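Local coordinates for regulatory protein SWI6 (Saccharomyces cerevisiae, PDB 1SW6) that acts with SWI4 or MBP1 in the SBF and MBF complexes that drive cell-cycle-dependent transcription in budding yeast, seen here in its ankyrin-repeat domain, at residues S199-I209 and M275-C286; K62-L70 and F105-N113. All coordinates share one frame; numbering follows the deposited sequence.

Interaction 1: residues S199-I209 and M275-C286; sequences SMNRTILHHII and MLNAQDSNGDTC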
loop_
_atom_site.group_PDB
_atom_site.type_symbol
_atom_site.label_atom_id
_atom_site.label_comp_id
_atom_site.label_asym_id
_atom_site.label_seq_id
_atom_site.Cartn_x
_atom_site.Cartn_y
_atom_site.Cartn_z
ATOM N N SER A 199 -4.103 -5.371 -17.614
ATOM C CA SER A 199 -3.338 -6.419 -18.275
ATOM C C SER A 199 -3.997 -7.796 -18.228
ATOM O O SER A 199 -3.549 -8.725 -18.898
ATOM C CB SER A 199 -1.937 -6.487 -17.670
ATOM O OG SER A 199 -1.268 -5.255 -17.873
ATOM N N MET A 200 -5.058 -7.917 -17.440
ATOM C CA MET A 200 -5.802 -9.169 -17.304
ATOM C C MET A 200 -7.157 -8.998 -17.997
ATOM O O MET A 200 -8.069 -9.810 -17.819
ATOM C CB MET A 200 -6.034 -9.469 -15.823
ATOM C CG MET A 200 -4.782 -9.812 -15.042
ATOM S SD MET A 200 -4.209 -11.486 -15.436
ATOM C CE MET A 200 -5.409 -12.458 -14.504
ATOM N N ASN A 201 -7.272 -7.934 -18.783
ATOM C CA ASN A 201 -8.516 -7.595 -19.469
ATOM C C ASN A 201 -9.650 -7.495 -18.451
ATOM O O ASN A 201 -10.798 -7.814 -18.746
ATOM C CB ASN A 201 -8.869 -8.624 -20.547
ATOM C CG ASN A 201 -7.847 -8.669 -21.666
ATOM O OD1 ASN A 201 -7.315 -7.641 -22.082
ATOM N ND2 ASN A 201 -7.578 -9.862 -22.167
ATOM N N ARG A 202 -9.315 -7.058 -17.242
ATOM C CA ARG A 202 -10.316 -6.898 -16.198
ATOM C C ARG A 202 -10.810 -5.461 -16.164
ATOM O O ARG A 202 -10.019 -4.510 -16.156
ATOM C CB ARG A 202 -9.743 -7.306 -14.843
ATOM C CG ARG A 202 -9.752 -8.808 -14.666
ATOM C CD ARG A 202 -8.976 -9.259 -13.445
ATOM N NE ARG A 202 -9.169 -10.688 -13.217
ATOM C CZ ARG A 202 -8.580 -11.374 -12.247
ATOM N NH1 ARG A 202 -7.749 -10.756 -11.412
ATOM N NH2 ARG A 202 -8.832 -12.676 -12.104
ATOM N N THR A 203 -12.128 -5.312 -16.158
ATOM C CA THR A 203 -12.759 -3.996 -16.138
ATOM C C THR A 203 -12.942 -3.523 -14.704
ATOM O O THR A 203 -12.563 -4.223 -13.753
ATOM C CB THR A 203 -14.133 -4.061 -16.798
ATOM O OG1 THR A 203 -15.055 -4.722 -15.916
ATOM C CG2 THR A 203 -14.035 -4.862 -18.105
ATOM N N ILE A 204 -13.531 -2.337 -14.551
ATOM C CA ILE A 204 -13.770 -1.785 -13.231
ATOM C C ILE A 204 -14.733 -2.697 -12.465
ATOM O O ILE A 204 -14.635 -2.825 -11.243
ATOM C CB ILE A 204 -14.356 -0.352 -13.315
ATOM C CG1 ILE A 204 -14.480 0.239 -11.908
ATOM C CG2 ILE A 204 -15.701 -0.368 -13.997
ATOM C CD1 ILE A 204 -13.119 0.560 -11.281
ATOM N N LEU A 205 -15.656 -3.342 -13.180
ATOM C CA LEU A 205 -16.607 -4.242 -12.522
ATOM C C LEU A 205 -15.924 -5.485 -11.997
ATOM O O LEU A 205 -16.305 -6.008 -10.964
ATOM C CB LEU A 205 -17.734 -4.670 -13.465
ATOM C CG LEU A 205 -18.779 -3.617 -13.821
ATOM C CD1 LEU A 205 -19.929 -4.268 -14.606
ATOM C CD2 LEU A 205 -19.303 -2.980 -12.530
ATOM N N HIS A 206 -14.921 -5.977 -12.712
ATOM C CA HIS A 206 -14.229 -7.175 -12.248
ATOM C C HIS A 206 -13.567 -6.862 -10.918
ATOM O O HIS A 206 -13.617 -7.662 -9.994
ATOM C CB HIS A 206 -13.155 -7.623 -13.242
ATOM C CG HIS A 206 -13.686 -8.406 -14.400
ATOM N ND1 HIS A 206 -13.808 -7.873 -15.664
ATOM C CD2 HIS A 206 -14.106 -9.692 -14.489
ATOM C CE1 HIS A 206 -14.277 -8.796 -16.484
ATOM N NE2 HIS A 206 -14.466 -9.909 -15.796
ATOM N N HIS A 207 -12.957 -5.685 -10.830
ATOM C CA HIS A 207 -12.270 -5.282 -9.615
ATOM C C HIS A 207 -13.216 -5.047 -8.447
ATOM O O HIS A 207 -12.880 -5.384 -7.311
ATOM C CB HIS A 207 -11.413 -4.031 -9.879
ATOM C CG HIS A 207 -10.199 -4.299 -10.716
ATOM N ND1 HIS A 207 -9.113 -5.012 -10.250
ATOM C CD2 HIS A 207 -9.911 -3.976 -12.000
ATOM C CE1 HIS A 207 -8.212 -5.117 -11.211
ATOM N NE2 HIS A 207 -8.671 -4.496 -12.283
ATOM N N ILE A 208 -14.396 -4.483 -8.712
ATOM C CA ILE A 208 -15.365 -4.236 -7.646
ATOM C C ILE A 208 -15.704 -5.586 -7.016
ATOM O O ILE A 208 -15.640 -5.762 -5.796
ATOM C CB ILE A 208 -16.665 -3.582 -8.185
ATOM C CG1 ILE A 208 -16.376 -2.147 -8.656
ATOM C CG2 ILE A 208 -17.743 -3.602 -7.103
ATOM C CD1 ILE A 208 -17.592 -1.379 -9.095
ATOM N N ILE A 209 -16.051 -6.544 -7.864
ATOM C CA ILE A 209 -16.377 -7.874 -7.398
ATOM C C ILE A 209 -15.196 -8.533 -6.692
ATOM O O ILE A 209 -15.376 -9.134 -5.642
ATOM C CB ILE A 209 -16.860 -8.743 -8.570
ATOM C CG1 ILE A 209 -18.382 -8.613 -8.704
ATOM C CG2 ILE A 209 -16.465 -10.193 -8.358
ATOM C CD1 ILE A 209 -18.874 -7.208 -8.961
ATOM N N MET A 275 -19.627 -3.855 -20.705
ATOM C CA MET A 275 -18.956 -4.100 -19.452
ATOM C C MET A 275 -19.555 -5.167 -18.577
ATOM O O MET A 275 -18.836 -6.040 -18.081
ATOM C CB MET A 275 -18.862 -2.794 -18.661
ATOM C CG MET A 275 -17.982 -2.882 -17.430
ATOM S SD MET A 275 -18.186 -1.437 -16.397
ATOM C CE MET A 275 -17.225 -0.243 -17.325
ATOM N N LEU A 276 -20.870 -5.094 -18.386
ATOM C CA LEU A 276 -21.562 -6.017 -17.511
ATOM C C LEU A 276 -21.207 -7.478 -17.708
ATOM O O LEU A 276 -20.947 -8.175 -16.731
ATOM C CB LEU A 276 -23.081 -5.830 -17.613
ATOM C CG LEU A 276 -23.925 -6.742 -16.699
ATOM C CD1 LEU A 276 -23.526 -6.550 -15.235
ATOM C CD2 LEU A 276 -25.413 -6.433 -16.877
ATOM N N ASN A 277 -21.185 -7.933 -18.955
ATOM C CA ASN A 277 -20.881 -9.330 -19.258
ATOM C C ASN A 277 -19.530 -9.530 -19.946
ATOM O O ASN A 277 -19.316 -10.543 -20.607
ATOM C CB ASN A 277 -21.995 -9.928 -20.132
ATOM C CG ASN A 277 -23.374 -9.787 -19.500
ATOM O OD1 ASN A 277 -23.626 -10.295 -18.408
ATOM N ND2 ASN A 277 -24.271 -9.089 -20.185
ATOM N N ALA A 278 -18.621 -8.571 -19.786
ATOM C CA ALA A 278 -17.294 -8.662 -20.388
ATOM C C ALA A 278 -16.476 -9.779 -19.733
ATOM O O ALA A 278 -16.571 -10.008 -18.525
ATOM C CB ALA A 278 -16.562 -7.332 -20.233
ATOM N N GLN A 279 -15.654 -10.459 -20.524
ATOM C CA GLN A 279 -14.836 -11.544 -20.000
ATOM C C GLN A 279 -13.384 -11.134 -19.886
ATOM O O GLN A 279 -12.854 -10.476 -20.779
ATOM C CB GLN A 279 -14.945 -12.767 -20.908
ATOM C CG GLN A 279 -16.282 -13.476 -20.823
ATOM C CD GLN A 279 -16.452 -14.509 -21.919
ATOM O OE1 GLN A 279 -16.700 -14.163 -23.070
ATOM N NE2 GLN A 279 -16.307 -15.780 -21.570
ATOM N N ASP A 280 -12.743 -11.519 -18.784
ATOM C CA ASP A 280 -11.339 -11.193 -18.587
ATOM C C ASP A 280 -10.497 -12.246 -19.298
ATOM O O ASP A 280 -11.025 -13.028 -20.090
ATOM C CB ASP A 280 -10.990 -11.140 -17.091
ATOM C CG ASP A 280 -11.048 -12.501 -16.415
ATOM O OD1 ASP A 280 -11.422 -13.501 -17.063
ATOM O OD2 ASP A 280 -10.715 -12.569 -15.212
ATOM N N SER A 281 -9.197 -12.272 -19.008
ATOM C CA SER A 281 -8.283 -13.221 -19.650
ATOM C C SER A 281 -8.550 -14.690 -19.360
ATOM O O SER A 281 -8.131 -15.558 -20.129
ATOM C CB SER A 281 -6.836 -12.884 -19.294
ATOM O OG SER A 281 -6.385 -11.791 -20.074
ATOM N N ASN A 282 -9.228 -14.971 -18.251
ATOM C CA ASN A 282 -9.558 -16.347 -17.897
ATOM C C ASN A 282 -10.904 -16.666 -18.532
ATOM O O ASN A 282 -11.360 -17.808 -18.517
ATOM C CB ASN A 282 -9.647 -16.521 -16.371
ATOM C CG ASN A 282 -8.356 -16.138 -15.660
ATOM O OD1 ASN A 282 -7.266 -16.307 -16.205
ATOM N ND2 ASN A 282 -8.473 -15.635 -14.430
ATOM N N GLY A 283 -11.532 -15.640 -19.099
ATOM C CA GLY A 283 -12.832 -15.816 -19.724
ATOM C C GLY A 283 -13.956 -15.662 -18.714
ATOM O O GLY A 283 -15.099 -16.025 -18.993
ATOM N N ASP A 284 -13.624 -15.129 -17.541
ATOM C CA ASP A 284 -14.597 -14.917 -16.468
ATOM C C ASP A 284 -15.289 -13.568 -16.552
ATOM O O ASP A 284 -14.650 -12.545 -16.831
ATOM C CB ASP A 284 -13.940 -14.951 -15.082
ATOM C CG ASP A 284 -13.539 -16.341 -14.643
ATOM O OD1 ASP A 284 -14.315 -17.290 -14.888
ATOM O OD2 ASP A 284 -12.455 -16.474 -14.026
ATOM N N THR A 285 -16.590 -13.572 -16.288
ATOM C CA THR A 285 -17.343 -12.336 -16.241
ATOM C C THR A 285 -17.263 -11.988 -14.751
ATOM O O THR A 285 -16.900 -12.846 -13.941
ATOM C CB THR A 285 -18.800 -12.556 -16.618
ATOM O OG1 THR A 285 -19.351 -13.577 -15.789
ATOM C CG2 THR A 285 -18.921 -12.949 -18.074
ATOM N N CYS A 286 -17.586 -10.756 -14.370
ATOM C CA CYS A 286 -17.517 -10.432 -12.956
ATOM C C CYS A 286 -18.498 -11.335 -12.205
ATOM O O CYS A 286 -18.256 -11.733 -11.065
ATOM C CB CYS A 286 -17.800 -8.938 -12.713
ATOM S SG CYS A 286 -19.419 -8.281 -13.197
HETATM O O HOH W 1 -12.869 -7.283 -20.449
HETATM O O HOH W 2 -16.712 -6.597 -16.404
#

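Interaction 2: residues K62-L70 and F105-N113; sequences KLEAFLQRL and FDSLLQEVN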
loop_
_atom_site.group_PDB
_atom_site.type_symbol
_atom_site.label_atom_id
_atom_site.label_comp_id
_atom_site.label_asym_id
_atom_site.label_seq_id
_atom_site.Cartn_x
_atom_site.Cartn_y
_atom_site.Cartn_z
ATOM N N LYS A 62 11.494 15.690 -8.233
ATOM C CA LYS A 62 10.682 16.870 -7.995
ATOM C C LYS A 62 9.230 16.460 -7.757
ATOM O O LYS A 62 8.593 16.925 -6.812
ATOM C CB LYS A 62 10.748 17.824 -9.188
ATOM C CG LYS A 62 9.954 19.103 -8.964
ATOM C CD LYS A 62 9.915 19.975 -10.205
ATOM C CE LYS A 62 9.222 21.300 -9.908
ATOM N NZ LYS A 62 9.063 22.130 -11.143
ATOM N N LEU A 63 8.703 15.592 -8.621
ATOM C CA LEU A 63 7.325 15.135 -8.470
ATOM C C LEU A 63 7.167 14.466 -7.102
ATOM O O LEU A 63 6.194 14.714 -6.382
ATOM C CB LEU A 63 6.957 14.136 -9.574
ATOM C CG LEU A 63 5.544 13.543 -9.475
ATOM C CD1 LEU A 63 4.534 14.679 -9.498
ATOM C CD2 LEU A 63 5.287 12.563 -10.627
ATOM N N GLU A 64 8.131 13.619 -6.755
ATOM C CA GLU A 64 8.109 12.931 -5.472
ATOM C C GLU A 64 8.056 13.944 -4.338
ATOM O O GLU A 64 7.376 13.725 -3.338
ATOM C CB GLU A 64 9.348 12.040 -5.312
ATOM C CG GLU A 64 9.292 10.721 -6.087
ATOM C CD GLU A 64 10.480 9.803 -5.788
ATOM O OE1 GLU A 64 10.497 8.652 -6.286
ATOM O OE2 GLU A 64 11.400 10.234 -5.055
ATOM N N ALA A 65 8.765 15.058 -4.498
ATOM C CA ALA A 65 8.791 16.094 -3.467
ATOM C C ALA A 65 7.419 16.742 -3.352
ATOM O O ALA A 65 6.833 16.791 -2.268
ATOM C CB ALA A 65 9.851 17.156 -3.799
ATOM N N PHE A 66 6.917 17.235 -4.479
ATOM C CA PHE A 66 5.611 17.876 -4.533
ATOM C C PHE A 66 4.534 16.974 -3.935
ATOM O O PHE A 66 3.654 17.436 -3.209
ATOM C CB PHE A 66 5.265 18.197 -5.985
ATOM C CG PHE A 66 3.915 18.842 -6.168
ATOM C CD1 PHE A 66 3.562 19.967 -5.434
ATOM C CD2 PHE A 66 3.021 18.352 -7.114
ATOM C CE1 PHE A 66 2.339 20.602 -5.643
ATOM C CE2 PHE A 66 1.795 18.978 -7.333
ATOM C CZ PHE A 66 1.452 20.107 -6.597
ATOM N N LEU A 67 4.619 15.682 -4.238
ATOM C CA LEU A 67 3.650 14.707 -3.755
ATOM C C LEU A 67 3.646 14.557 -2.237
ATOM O O LEU A 67 2.590 14.374 -1.632
ATOM C CB LEU A 67 3.916 13.342 -4.396
ATOM C CG LEU A 67 2.701 12.568 -4.916
ATOM C CD1 LEU A 67 3.127 11.152 -5.280
ATOM C CD2 LEU A 67 1.605 12.530 -3.864
ATOM N N GLN A 68 4.824 14.626 -1.622
ATOM C CA GLN A 68 4.924 14.494 -0.170
ATOM C C GLN A 68 4.402 15.752 0.524
ATOM O O GLN A 68 3.877 15.682 1.635
ATOM C CB GLN A 68 6.378 14.231 0.243
ATOM C CG GLN A 68 6.516 13.362 1.488
ATOM C CD GLN A 68 5.973 11.947 1.284
ATOM O OE1 GLN A 68 5.911 11.151 2.227
ATOM N NE2 GLN A 68 5.580 11.630 0.051
ATOM N N ARG A 69 4.548 16.900 -0.135
ATOM C CA ARG A 69 4.073 18.164 0.419
ATOM C C ARG A 69 2.547 18.190 0.422
ATOM O O ARG A 69 1.935 18.884 1.230
ATOM C CB ARG A 69 4.607 19.346 -0.399
ATOM C CG ARG A 69 6.123 19.432 -0.437
ATOM C CD ARG A 69 6.695 19.568 0.967
ATOM N NE ARG A 69 6.626 20.936 1.479
ATOM C CZ ARG A 69 7.534 21.875 1.224
ATOM N NH1 ARG A 69 8.588 21.598 0.463
ATOM N NH2 ARG A 69 7.393 23.095 1.733
ATOM N N LEU A 70 1.935 17.441 -0.490
ATOM C CA LEU A 70 0.483 17.382 -0.558
ATOM C C LEU A 70 -0.022 16.471 0.552
ATOM O O LEU A 70 -0.947 16.824 1.285
ATOM C CB LEU A 70 0.018 16.841 -1.912
ATOM C CG LEU A 70 0.212 17.718 -3.151
ATOM C CD1 LEU A 70 -0.382 17.021 -4.369
ATOM C CD2 LEU A 70 -0.452 19.072 -2.935
ATOM N N PHE A 105 -3.747 24.849 -3.464
ATOM C CA PHE A 105 -3.041 23.979 -4.391
ATOM C C PHE A 105 -2.078 24.821 -5.210
ATOM O O PHE A 105 -0.961 24.397 -5.511
ATOM C CB PHE A 105 -4.024 23.284 -5.333
ATOM C CG PHE A 105 -3.372 22.308 -6.263
ATOM C CD1 PHE A 105 -2.967 21.060 -5.804
ATOM C CD2 PHE A 105 -3.120 22.651 -7.585
ATOM C CE1 PHE A 105 -2.318 20.169 -6.650
ATOM C CE2 PHE A 105 -2.472 21.768 -8.438
ATOM C CZ PHE A 105 -2.070 20.527 -7.971
ATOM N N ASP A 106 -2.522 26.023 -5.561
ATOM C CA ASP A 106 -1.720 26.934 -6.363
ATOM C C ASP A 106 -0.439 27.391 -5.675
ATOM O O ASP A 106 0.602 27.529 -6.318
ATOM C CB ASP A 106 -2.558 28.147 -6.759
ATOM C CG ASP A 106 -2.612 28.345 -8.260
ATOM O OD1 ASP A 106 -1.545 28.608 -8.861
ATOM O OD2 ASP A 106 -3.717 28.231 -8.835
ATOM N N SER A 107 -0.511 27.628 -4.370
ATOM C CA SER A 107 0.663 28.060 -3.629
ATOM C C SER A 107 1.697 26.935 -3.606
ATOM O O SER A 107 2.869 27.153 -3.922
ATOM C CB SER A 107 0.280 28.445 -2.197
ATOM O OG SER A 107 -0.118 27.310 -1.449
ATOM N N LEU A 108 1.252 25.735 -3.237
ATOM C CA LEU A 108 2.131 24.569 -3.181
ATOM C C LEU A 108 2.808 24.360 -4.522
ATOM O O LEU A 108 3.925 23.846 -4.595
ATOM C CB LEU A 108 1.335 23.311 -2.815
ATOM C CG LEU A 108 0.956 23.127 -1.341
ATOM C CD1 LEU A 108 -0.049 21.993 -1.206
ATOM C CD2 LEU A 108 2.210 22.837 -0.521
ATOM N N LEU A 109 2.119 24.770 -5.582
ATOM C CA LEU A 109 2.640 24.632 -6.931
ATOM C C LEU A 109 3.834 25.566 -7.156
ATOM O O LEU A 109 4.863 25.143 -7.687
ATOM C CB LEU A 109 1.533 24.922 -7.949
ATOM C CG LEU A 109 1.673 24.239 -9.313
ATOM C CD1 LEU A 109 1.685 22.732 -9.127
ATOM C CD2 LEU A 109 0.519 24.639 -10.216
ATOM N N GLN A 110 3.702 26.831 -6.752
ATOM C CA GLN A 110 4.793 27.794 -6.921
ATOM C C GLN A 110 5.896 27.469 -5.915
ATOM O O GLN A 110 7.076 27.693 -6.173
ATOM C CB GLN A 110 4.295 29.236 -6.706
ATOM C CG GLN A 110 5.333 30.350 -7.036
ATOM C CD GLN A 110 5.261 30.856 -8.472
ATOM O OE1 GLN A 110 4.310 31.576 -8.865
ATOM N NE2 GLN A 110 6.267 30.497 -9.276
ATOM N N GLU A 111 5.499 26.919 -4.773
ATOM C CA GLU A 111 6.438 26.557 -3.722
ATOM C C GLU A 111 7.424 25.478 -4.161
ATOM O O GLU A 111 8.620 25.578 -3.892
ATOM C CB GLU A 111 5.674 26.060 -2.498
ATOM C CG GLU A 111 6.520 25.939 -1.250
ATOM C CD GLU A 111 6.392 24.580 -0.582
ATOM O OE1 GLU A 111 7.067 23.598 -1.035
ATOM O OE2 GLU A 111 5.624 24.452 0.425
ATOM N N VAL A 112 6.921 24.443 -4.827
ATOM C CA VAL A 112 7.768 23.345 -5.284
ATOM C C VAL A 112 8.598 23.722 -6.504
ATOM O O VAL A 112 9.671 23.161 -6.729
ATOM C CB VAL A 112 6.937 22.089 -5.630
ATOM C CG1 VAL A 112 5.981 22.393 -6.770
ATOM C CG2 VAL A 112 7.866 20.939 -6.003
ATOM N N ASN A 113 8.098 24.659 -7.301
ATOM C CA ASN A 113 8.825 25.100 -8.487
ATOM C C ASN A 113 10.026 25.944 -8.079
ATOM O O ASN A 113 10.992 26.075 -8.834
ATOM C CB ASN A 113 7.907 25.908 -9.406
ATOM C CG ASN A 113 6.992 25.027 -10.232
ATOM O OD1 ASN A 113 6.078 25.510 -10.895
ATOM N ND2 ASN A 113 7.242 23.725 -10.201
#

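Interaction 1: residues S199-I209 and M275-C286
The H206 imidazole takes D280 CB over one face, a CH-pi contact 4.2 Å from the ring centroid, and has the backbone oxygens of A278 and D284 at its edge. Its NE2-H gives a 2.8 Å bond to D284 O, an oxygen that D280 N reaches from the other face of the carbonyl plane; at the far side of the ring ND1 accepts from T203 N at 3.1 Å, so both nitrogens fix the ring's rotation. The R202 guanidinium carries M200 CE over one face and D280 OD2 at its edge. This salt bridge, NE to OD2 3.1 Å and nearly straight at 166°, uses the anti lone pair, with the two planes only 22° apart. D280 OD1 accepts from N282 N, which makes an Asx turn, and from D284 N on the opposite face. M200 O receives S281 N at 3.0 Å. Beside this polar cluster, M275 SD presses on L205 CG (3.4 Å) and I204 CG2. The start of ankyrin repeat 3 thus meets its own end and the opening residues of repeat 4: I204 and I208 pack on helices 167-173 and 218-234, while H206 and I209 lean on helix 286-293.

Interaction 2: residues K62-L70 and F105-N113
Helices 62-70 and 105-113 run roughly antiparallel, their N-to-C directions 143° apart and their axes 10.1 Å from each other at closest approach, with F66 and V112 the nearest pair of CA atoms. F66 is the knob of the contact, lodged in a hole made by F105, L108, L109 and V112. Its CG stands anti to the backbone N (chi1 179°), which sends the ring across the gap so that its atoms meet the opposite helix at several points: CD1 touches V112 CG1 at 3.7 Å, CZ reaches L109 CD1 at the same distance, and CE1 lies near L108 CB. The F105 ring comes to the CZ end, its CE1 3.8 Å from F66 CZ; the two ring planes are inclined at 66°, an oblique pairing. L70, from the same helix as F66, sets CD1 over one face of the F66 ring and turns its other methyl, CD2, onto L108 CD1, tightly packed at 3.4 Å. At the start of the segment the extended K62 chain passes V112 at about a right angle, CG to CG2 4.1 Å, and carries its ammonium on to T119 O, a bond that ties the lysine to the loop after helix 105-115. On the more exposed flank R69, bent at two torsions, pairs with E111 in a salt bridge whose detailed geometry is doubtful. Beyond the pair, F105 stacks on H149 and also meets H153, while L63 and L67 pack against helix 134-140 and L70 touches L146. The contact is therefore a single knob-into-hole packing, by F66, between two roughly antiparallel helices, apolar at its centre and flanked by charged groups, set against the helices of the first ankyrin repeat.

In the fold
The two contacts lie on opposite sides of the chain's centre, their own centres about 36 Å apart, and they share no helix. Both are partly buried: 11 of 19 touching residues are buried in interaction 1, which lies nearer the middle of the chain, and 4 of 10 in interaction 2. Interaction 1 is built largely from loops preceding helices, so backbone carbonyls and amides are prominent partners for its side chains; it joins the start of ankyrin repeat 3 to its end and to the first residues of repeat 4. Interaction 2 joins helices 57-71 and 105-115, whose backbone bonds run within each helix; side-chain packing carries it, with K62 and the R69-E111 pair flanking the apolar centre.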